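Local coordinates for hypothetical protein PH1320 (Pyrococcus horikoshii, PDB 2E87) that binds GDP in its Obg-type G domain and is probably a GTP-binding protein of the NOG1 family, its cellular role being unknown, at residues A[54-65]-A[98-109]. Sequence-based numbering, arbitrary orientation.
Sequences SNVVRDNLRKVL and IDWAIRIIRELE
From Ser-54 facing Glu-109 to Leu-65 facing Asp-99, the two helical segments run antiparallel, their axes 9.6 Å apart at closest approach and directed 153° apart. Ile-102 fits as a knob among Arg-58, Leu-61, Arg-62 and Leu-65; its branching suits this hole, CD1 meeting Leu-65 CD1 (3.6 Å) and CG2 the arginines. Ile-98 sets CG2 against Leu-65 and CD1 against Val-64 CG1 (3.7 Å). Val-57 packs CG1 on Ile-105 CD1 and also touches Leu-140 of helix 122-142, inside the helical bundle of the NOG1-type N-terminal domain. Near Ser-54 the seam turns polar: this short side chain suits the close helices, OG, anti to its own N (chi1 -176°), donating to Glu-109 OE1 (2.7 Å) from above the carboxylate plane. Arg-58, a knob among Ile-102, Ile-105, Arg-106 and Glu-109, serves both sides: its aliphatic CD lies on Ile-105 CG2 (3.6 Å), while NH1 pairs with Glu-109 OE1 by charge alone (3.5 Å). Arg-106 CD lies over one face of that guanidinium, toward its rim, and Arg-106 NH1 likewise pairs with Glu-109 OE1 (3.1 Å); the shared carboxylate probably offsets the two like charges. Cutting Arg-58 back to an alanine is likely to open a gap over Ile-105 and leave Glu-109 just Arg-106 as cationic partner here.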
ATOM      1  N   SER A  54     -31.960  -7.182  -6.963  1.00 38.67           N
ATOM      2  CA  SER A  54     -31.443  -5.999  -6.295  1.00 40.90           C
ATOM      3  C   SER A  54     -30.523  -6.338  -5.128  1.00 42.70           C
ATOM      4  O   SER A  54     -29.448  -5.756  -4.992  1.00 43.84           O
ATOM      5  CB  SER A  54     -32.591  -5.123  -5.804  1.00 41.73           C
ATOM      6  OG  SER A  54     -32.091  -3.929  -5.235  1.00 49.46           O
ATOM      7  N   ASN A  55     -30.930  -7.296  -4.302  1.00 42.62           N
ATOM      8  CA  ASN A  55     -30.128  -7.673  -3.148  1.00 43.89           C
ATOM      9  C   ASN A  55     -28.850  -8.403  -3.451  1.00 40.50           C
ATOM     10  O   ASN A  55     -27.832  -8.165  -2.809  1.00 39.53           O
ATOM     11  CB  ASN A  55     -30.942  -8.510  -2.170  1.00 45.51           C
ATOM     12  CG  ASN A  55     -31.671  -7.660  -1.181  1.00 53.01           C
ATOM     13  OD1 ASN A  55     -32.699  -7.069  -1.502  1.00 52.24           O
ATOM     14  ND2 ASN A  55     -31.125  -7.559   0.035  1.00 62.09           N
ATOM     15  N   VAL A  56     -28.900  -9.304  -4.417  1.00 35.32           N
ATOM     16  CA  VAL A  56     -27.716 -10.057  -4.760  1.00 35.98           C
ATOM     17  C   VAL A  56     -26.655  -9.138  -5.344  1.00 37.07           C
ATOM     18  O   VAL A  56     -25.490  -9.232  -4.988  1.00 39.27           O
ATOM     19  CB  VAL A  56     -28.070 -11.189  -5.738  1.00 33.04           C
ATOM     20  CG1 VAL A  56     -26.815 -11.800  -6.329  1.00 28.38           C
ATOM     21  CG2 VAL A  56     -28.855 -12.244  -4.990  1.00 35.20           C
ATOM     22  N   VAL A  57     -27.063  -8.233  -6.226  1.00 37.35           N
ATOM     23  CA  VAL A  57     -26.110  -7.311  -6.826  1.00 36.83           C
ATOM     24  C   VAL A  57     -25.537  -6.365  -5.777  1.00 40.15           C
ATOM     25  O   VAL A  57     -24.323  -6.195  -5.679  1.00 45.69           O
ATOM     26  CB  VAL A  57     -26.760  -6.470  -7.940  1.00 28.03           C
ATOM     27  CG1 VAL A  57     -25.830  -5.341  -8.337  1.00 31.19           C
ATOM     28  CG2 VAL A  57     -27.081  -7.347  -9.131  1.00 22.98           C
ATOM     29  N   ARG A  58     -26.414  -5.756  -4.986  1.00 41.12           N
ATOM     30  CA  ARG A  58     -25.965  -4.811  -3.984  1.00 38.98           C
ATOM     31  C   ARG A  58     -25.106  -5.461  -2.917  1.00 42.36           C
ATOM     32  O   ARG A  58     -24.159  -4.856  -2.438  1.00 40.83           O
ATOM     33  CB  ARG A  58     -27.166  -4.085  -3.382  1.00 36.15           C
ATOM     34  CG  ARG A  58     -27.750  -3.027  -4.325  1.00 37.58           C
ATOM     35  CD  ARG A  58     -29.225  -2.763  -4.047  1.00 47.19           C
ATOM     36  NE  ARG A  58     -29.431  -2.441  -2.649  1.00 59.37           N
ATOM     37  CZ  ARG A  58     -30.207  -3.133  -1.829  1.00 58.26           C
ATOM     38  NH1 ARG A  58     -30.868  -4.194  -2.263  1.00 57.23           N
ATOM     39  NH2 ARG A  58     -30.298  -2.766  -0.561  1.00 64.51           N
ATOM     40  N   ASP A  59     -25.402  -6.707  -2.569  1.00 43.16           N
ATOM     41  CA  ASP A  59     -24.607  -7.376  -1.560  1.00 44.44           C
ATOM     42  C   ASP A  59     -23.195  -7.646  -2.051  1.00 46.19           C
ATOM     43  O   ASP A  59     -22.238  -7.381  -1.327  1.00 49.77           O
ATOM     44  CB  ASP A  59     -25.266  -8.681  -1.124  1.00 48.69           C
ATOM     45  CG  ASP A  59     -26.522  -8.447  -0.297  1.00 52.88           C
ATOM     46  OD1 ASP A  59     -26.779  -7.286   0.112  1.00 48.49           O
ATOM     47  OD2 ASP A  59     -27.248  -9.434  -0.053  1.00 46.42           O
ATOM     48  N   ASN A  60     -23.051  -8.156  -3.274  1.00 42.41           N
ATOM     49  CA  ASN A  60     -21.712  -8.429  -3.787  1.00 44.79           C
ATOM     50  C   ASN A  60     -20.923  -7.126  -3.963  1.00 43.28           C
ATOM     51  O   ASN A  60     -19.781  -7.020  -3.504  1.00 40.58           O
ATOM     52  CB  ASN A  60     -21.773  -9.223  -5.101  1.00 49.25           C
ATOM     53  CG  ASN A  60     -22.129 -10.710  -4.882  1.00 62.53           C
ATOM     54  OD1 ASN A  60     -21.253 -11.555  -4.686  1.00 59.40           O
ATOM     55  ND2 ASN A  60     -23.425 -11.020  -4.900  1.00 65.58           N
ATOM     56  N   LEU A  61     -21.531  -6.117  -4.583  1.00 39.87           N
ATOM     57  CA  LEU A  61     -20.814  -4.864  -4.767  1.00 42.17           C
ATOM     58  C   LEU A  61     -20.420  -4.225  -3.435  1.00 46.35           C
ATOM     59  O   LEU A  61     -19.278  -3.801  -3.264  1.00 47.42           O
ATOM     60  CB  LEU A  61     -21.648  -3.881  -5.584  1.00 35.46           C
ATOM     61  CG  LEU A  61     -21.899  -4.284  -7.039  1.00 40.71           C
ATOM     62  CD1 LEU A  61     -22.875  -3.296  -7.620  1.00 35.85           C
ATOM     63  CD2 LEU A  61     -20.586  -4.318  -7.855  1.00 31.71           C
ATOM     64  N   ARG A  62     -21.360  -4.166  -2.495  1.00 47.96           N
ATOM     65  CA  ARG A  62     -21.108  -3.560  -1.199  1.00 46.12           C
ATOM     66  C   ARG A  62     -19.963  -4.230  -0.452  1.00 48.68           C
ATOM     67  O   ARG A  62     -19.281  -3.585   0.348  1.00 47.35           O
ATOM     68  CB  ARG A  62     -22.372  -3.603  -0.346  1.00 49.84           C
ATOM     69  CG  ARG A  62     -22.281  -2.795   0.927  1.00 51.98           C
ATOM     70  CD  ARG A  62     -23.601  -2.824   1.674  1.00 62.37           C
ATOM     71  NE  ARG A  62     -24.554  -1.835   1.160  1.00 68.47           N
ATOM     72  CZ  ARG A  62     -25.725  -2.132   0.606  1.00 70.30           C
ATOM     73  NH1 ARG A  62     -26.095  -3.405   0.484  1.00 68.10           N
ATOM     74  NH2 ARG A  62     -26.533  -1.155   0.193  1.00 64.17           N
ATOM     75  N   LYS A  63     -19.761  -5.521  -0.709  1.00 46.59           N
ATOM     76  CA  LYS A  63     -18.686  -6.282  -0.078  1.00 47.39           C
ATOM     77  C   LYS A  63     -17.339  -5.715  -0.503  1.00 47.15           C
ATOM     78  O   LYS A  63     -16.382  -5.736   0.267  1.00 48.08           O
ATOM     79  CB  LYS A  63     -18.767  -7.764  -0.478  1.00 55.96           C
ATOM     80  CG  LYS A  63     -17.500  -8.561  -0.168  1.00 66.62           C
ATOM     81  CD  LYS A  63     -17.551 -10.019  -0.667  1.00 78.26           C
ATOM     82  CE  LYS A  63     -18.355 -10.943   0.254  1.00 85.59           C
ATOM     83  NZ  LYS A  63     -18.259 -12.396  -0.135  1.00 88.15           N
ATOM     84  N   VAL A  64     -17.265  -5.222  -1.739  1.00 42.89           N
ATOM     85  CA  VAL A  64     -16.034  -4.628  -2.273  1.00 40.12           C
ATOM     86  C   VAL A  64     -15.693  -3.320  -1.553  1.00 38.50           C
ATOM     87  O   VAL A  64     -14.537  -3.060  -1.206  1.00 35.95           O
ATOM     88  CB  VAL A  64     -16.175  -4.300  -3.777  1.00 41.19           C
ATOM     89  CG1 VAL A  64     -14.889  -3.724  -4.293  1.00 38.82           C
ATOM     90  CG2 VAL A  64     -16.550  -5.549  -4.562  1.00 45.20           C
ATOM     91  N   LEU A  65     -16.707  -2.492  -1.348  1.00 32.77           N
ATOM     92  CA  LEU A  65     -16.521  -1.216  -0.673  1.00 41.79           C
ATOM     93  C   LEU A  65     -16.177  -1.399   0.804  1.00 47.81           C
ATOM     94  O   LEU A  65     -15.415  -0.611   1.368  1.00 47.48           O
ATOM     95  CB  LEU A  65     -17.786  -0.363  -0.763  1.00 36.71           C
ATOM     96  CG  LEU A  65     -18.371  -0.015  -2.127  1.00 41.37           C
ATOM     97  CD1 LEU A  65     -19.647   0.789  -1.937  1.00 34.94           C
ATOM     98  CD2 LEU A  65     -17.344   0.773  -2.934  1.00 36.24           C
ATOM     99  N   ILE A  98     -18.740   2.010  -8.116  1.00 32.63           N
ATOM    100  CA  ILE A  98     -19.428   0.912  -7.450  1.00 37.05           C
ATOM    101  C   ILE A  98     -20.538   1.475  -6.550  1.00 37.66           C
ATOM    102  O   ILE A  98     -21.684   1.049  -6.623  1.00 35.57           O
ATOM    103  CB  ILE A  98     -18.423   0.065  -6.639  1.00 32.60           C
ATOM    104  CG1 ILE A  98     -17.511  -0.699  -7.602  1.00 35.47           C
ATOM    105  CG2 ILE A  98     -19.142  -0.897  -5.746  1.00 36.13           C
ATOM    106  CD1 ILE A  98     -16.576  -1.702  -6.928  1.00 39.40           C
ATOM    107  N   ASP A  99     -20.194   2.466  -5.734  1.00 40.89           N
ATOM    108  CA  ASP A  99     -21.155   3.098  -4.840  1.00 43.96           C
ATOM    109  C   ASP A  99     -22.320   3.672  -5.644  1.00 43.99           C
ATOM    110  O   ASP A  99     -23.483   3.566  -5.245  1.00 43.96           O
ATOM    111  CB  ASP A  99     -20.467   4.213  -4.034  1.00 49.00           C
ATOM    112  CG  ASP A  99     -21.456   5.070  -3.257  1.00 57.72           C
ATOM    113  OD1 ASP A  99     -22.000   6.037  -3.841  1.00 62.64           O
ATOM    114  OD2 ASP A  99     -21.703   4.772  -2.069  1.00 61.32           O
ATOM    115  N   TRP A 100     -22.000   4.282  -6.777  1.00 39.52           N
ATOM    116  CA  TRP A 100     -23.022   4.848  -7.629  1.00 37.85           C
ATOM    117  C   TRP A 100     -23.984   3.740  -8.088  1.00 39.46           C
ATOM    118  O   TRP A 100     -25.197   3.901  -8.021  1.00 41.64           O
ATOM    119  CB  TRP A 100     -22.370   5.524  -8.843  1.00 41.09           C
ATOM    120  CG  TRP A 100     -23.359   5.908  -9.909  1.00 47.19           C
ATOM    121  CD1 TRP A 100     -24.170   7.005  -9.920  1.00 45.51           C
ATOM    122  CD2 TRP A 100     -23.707   5.141 -11.073  1.00 43.06           C
ATOM    123  NE1 TRP A 100     -25.006   6.967 -11.016  1.00 47.99           N
ATOM    124  CE2 TRP A 100     -24.745   5.831 -11.736  1.00 41.49           C
ATOM    125  CE3 TRP A 100     -23.246   3.934 -11.613  1.00 43.10           C
ATOM    126  CZ2 TRP A 100     -25.331   5.354 -12.911  1.00 40.07           C
ATOM    127  CZ3 TRP A 100     -23.834   3.456 -12.787  1.00 44.14           C
ATOM    128  CH2 TRP A 100     -24.867   4.168 -13.419  1.00 44.92           C
ATOM    129  N   ALA A 101     -23.439   2.613  -8.537  1.00 34.68           N
ATOM    130  CA  ALA A 101     -24.253   1.500  -9.024  1.00 34.92           C
ATOM    131  C   ALA A 101     -25.177   0.956  -7.929  1.00 35.89           C
ATOM    132  O   ALA A 101     -26.354   0.667  -8.179  1.00 34.60           O
ATOM    133  CB  ALA A 101     -23.347   0.390  -9.561  1.00 26.50           C
ATOM    134  N   ILE A 102     -24.643   0.832  -6.715  1.00 35.45           N
ATOM    135  CA  ILE A 102     -25.417   0.337  -5.585  1.00 37.71           C
ATOM    136  C   ILE A 102     -26.595   1.257  -5.335  1.00 41.21           C
ATOM    137  O   ILE A 102     -27.715   0.811  -5.089  1.00 41.85           O
ATOM    138  CB  ILE A 102     -24.562   0.283  -4.308  1.00 36.54           C
ATOM    139  CG1 ILE A 102     -23.501  -0.796  -4.452  1.00 36.81           C
ATOM    140  CG2 ILE A 102     -25.438   0.015  -3.103  1.00 34.93           C
ATOM    141  CD1 ILE A 102     -22.578  -0.914  -3.276  1.00 36.04           C
ATOM    142  N   ARG A 103     -26.333   2.553  -5.424  1.00 44.57           N
ATOM    143  CA  ARG A 103     -27.358   3.562  -5.181  1.00 45.35           C
ATOM    144  C   ARG A 103     -28.470   3.560  -6.231  1.00 42.06           C
ATOM    145  O   ARG A 103     -29.643   3.561  -5.885  1.00 44.55           O
ATOM    146  CB  ARG A 103     -26.698   4.947  -5.087  1.00 52.66           C
ATOM    147  CG  ARG A 103     -27.196   5.837  -3.953  1.00 61.24           C
ATOM    148  CD  ARG A 103     -26.039   6.501  -3.183  1.00 63.86           C
ATOM    149  NE  ARG A 103     -24.987   7.028  -4.053  1.00 65.23           N
ATOM    150  CZ  ARG A 103     -25.183   7.885  -5.056  1.00 71.64           C
ATOM    151  NH1 ARG A 103     -26.405   8.328  -5.332  1.00 68.80           N
ATOM    152  NH2 ARG A 103     -24.153   8.291  -5.797  1.00 66.90           N
ATOM    153  N   ILE A 104     -28.116   3.550  -7.509  1.00 39.65           N
ATOM    154  CA  ILE A 104     -29.128   3.551  -8.560  1.00 40.07           C
ATOM    155  C   ILE A 104     -29.973   2.272  -8.555  1.00 39.90           C
ATOM    156  O   ILE A 104     -31.166   2.299  -8.868  1.00 38.85           O
ATOM    157  CB  ILE A 104     -28.491   3.666  -9.938  1.00 43.58           C
ATOM    158  CG1 ILE A 104     -27.289   4.600  -9.873  1.00 51.22           C
ATOM    159  CG2 ILE A 104     -29.511   4.188 -10.925  1.00 47.97           C
ATOM    160  CD1 ILE A 104     -27.594   5.952  -9.233  1.00 59.64           C
ATOM    161  N   ILE A 105     -29.350   1.149  -8.213  1.00 39.07           N
ATOM    162  CA  ILE A 105     -30.060  -0.124  -8.191  1.00 43.89           C
ATOM    163  C   ILE A 105     -31.086  -0.180  -7.069  1.00 48.39           C
ATOM    164  O   ILE A 105     -32.169  -0.744  -7.234  1.00 45.88           O
ATOM    165  CB  ILE A 105     -29.065  -1.292  -8.084  1.00 39.96           C
ATOM    166  CG1 ILE A 105     -28.388  -1.476  -9.445  1.00 34.09           C
ATOM    167  CG2 ILE A 105     -29.765  -2.560  -7.642  1.00 33.74           C
ATOM    168  CD1 ILE A 105     -27.225  -2.416  -9.415  1.00 29.98           C
ATOM    169  N   ARG A 106     -30.739   0.412  -5.933  1.00 49.27           N
ATOM    170  CA  ARG A 106     -31.639   0.463  -4.794  1.00 52.94           C
ATOM    171  C   ARG A 106     -32.844   1.317  -5.188  1.00 54.56           C
ATOM    172  O   ARG A 106     -33.996   0.976  -4.920  1.00 54.40           O
ATOM    173  CB  ARG A 106     -30.930   1.092  -3.594  1.00 52.98           C
ATOM    174  CG  ARG A 106     -31.850   1.330  -2.421  1.00 64.89           C
ATOM    175  CD  ARG A 106     -32.434   0.019  -1.923  1.00 74.96           C
ATOM    176  NE  ARG A 106     -33.793   0.186  -1.419  1.00 81.45           N
ATOM    177  CZ  ARG A 106     -34.484  -0.768  -0.806  1.00 83.81           C
ATOM    178  NH1 ARG A 106     -33.938  -1.965  -0.612  1.00 80.06           N
ATOM    179  NH2 ARG A 106     -35.723  -0.530  -0.396  1.00 85.68           N
ATOM    180  N   GLU A 107     -32.557   2.432  -5.839  1.00 50.34           N
ATOM    181  CA  GLU A 107     -33.592   3.348  -6.285  1.00 49.23           C
ATOM    182  C   GLU A 107     -34.470   2.672  -7.340  1.00 46.54           C
ATOM    183  O   GLU A 107     -35.694   2.789  -7.318  1.00 51.79           O
ATOM    184  CB  GLU A 107     -32.937   4.602  -6.861  1.00 45.30           C
ATOM    185  CG  GLU A 107     -33.884   5.698  -7.274  1.00 55.90           C
ATOM    186  CD  GLU A 107     -33.165   6.795  -8.044  1.00 67.82           C
ATOM    187  OE1 GLU A 107     -32.032   7.156  -7.639  1.00 67.98           O
ATOM    188  OE2 GLU A 107     -33.728   7.296  -9.046  1.00 66.21           O
ATOM    189  N   LEU A 108     -33.848   1.960  -8.269  1.00 42.99           N
ATOM    190  CA  LEU A 108     -34.620   1.290  -9.302  1.00 42.52           C
ATOM    191  C   LEU A 108     -35.516   0.229  -8.673  1.00 37.94           C
ATOM    192  O   LEU A 108     -36.665   0.086  -9.056  1.00 41.68           O
ATOM    193  CB  LEU A 108     -33.692   0.661 -10.346  1.00 36.69           C
ATOM    194  CG  LEU A 108     -32.975   1.673 -11.243  1.00 42.11           C
ATOM    195  CD1 LEU A 108     -31.927   0.973 -12.115  1.00 37.53           C
ATOM    196  CD2 LEU A 108     -34.011   2.386 -12.104  1.00 36.97           C
ATOM    197  N   GLU A 109     -34.987  -0.505  -7.704  1.00 35.68           N
ATOM    198  CA  GLU A 109     -35.755  -1.540  -7.027  1.00 42.18           C
ATOM    199  C   GLU A 109     -37.025  -0.967  -6.413  1.00 48.03           C
ATOM    200  O   GLU A 109     -38.125  -1.450  -6.665  1.00 44.74           O
ATOM    201  CB  GLU A 109     -34.933  -2.193  -5.917  1.00 36.21           C
ATOM    202  CG  GLU A 109     -35.777  -3.046  -4.982  1.00 44.67           C
ATOM    203  CD  GLU A 109     -35.002  -3.590  -3.799  1.00 43.52           C
ATOM    204  OE1 GLU A 109     -33.922  -3.058  -3.480  1.00 50.65           O
ATOM    205  OE2 GLU A 109     -35.482  -4.546  -3.169  1.00 46.12           O
TER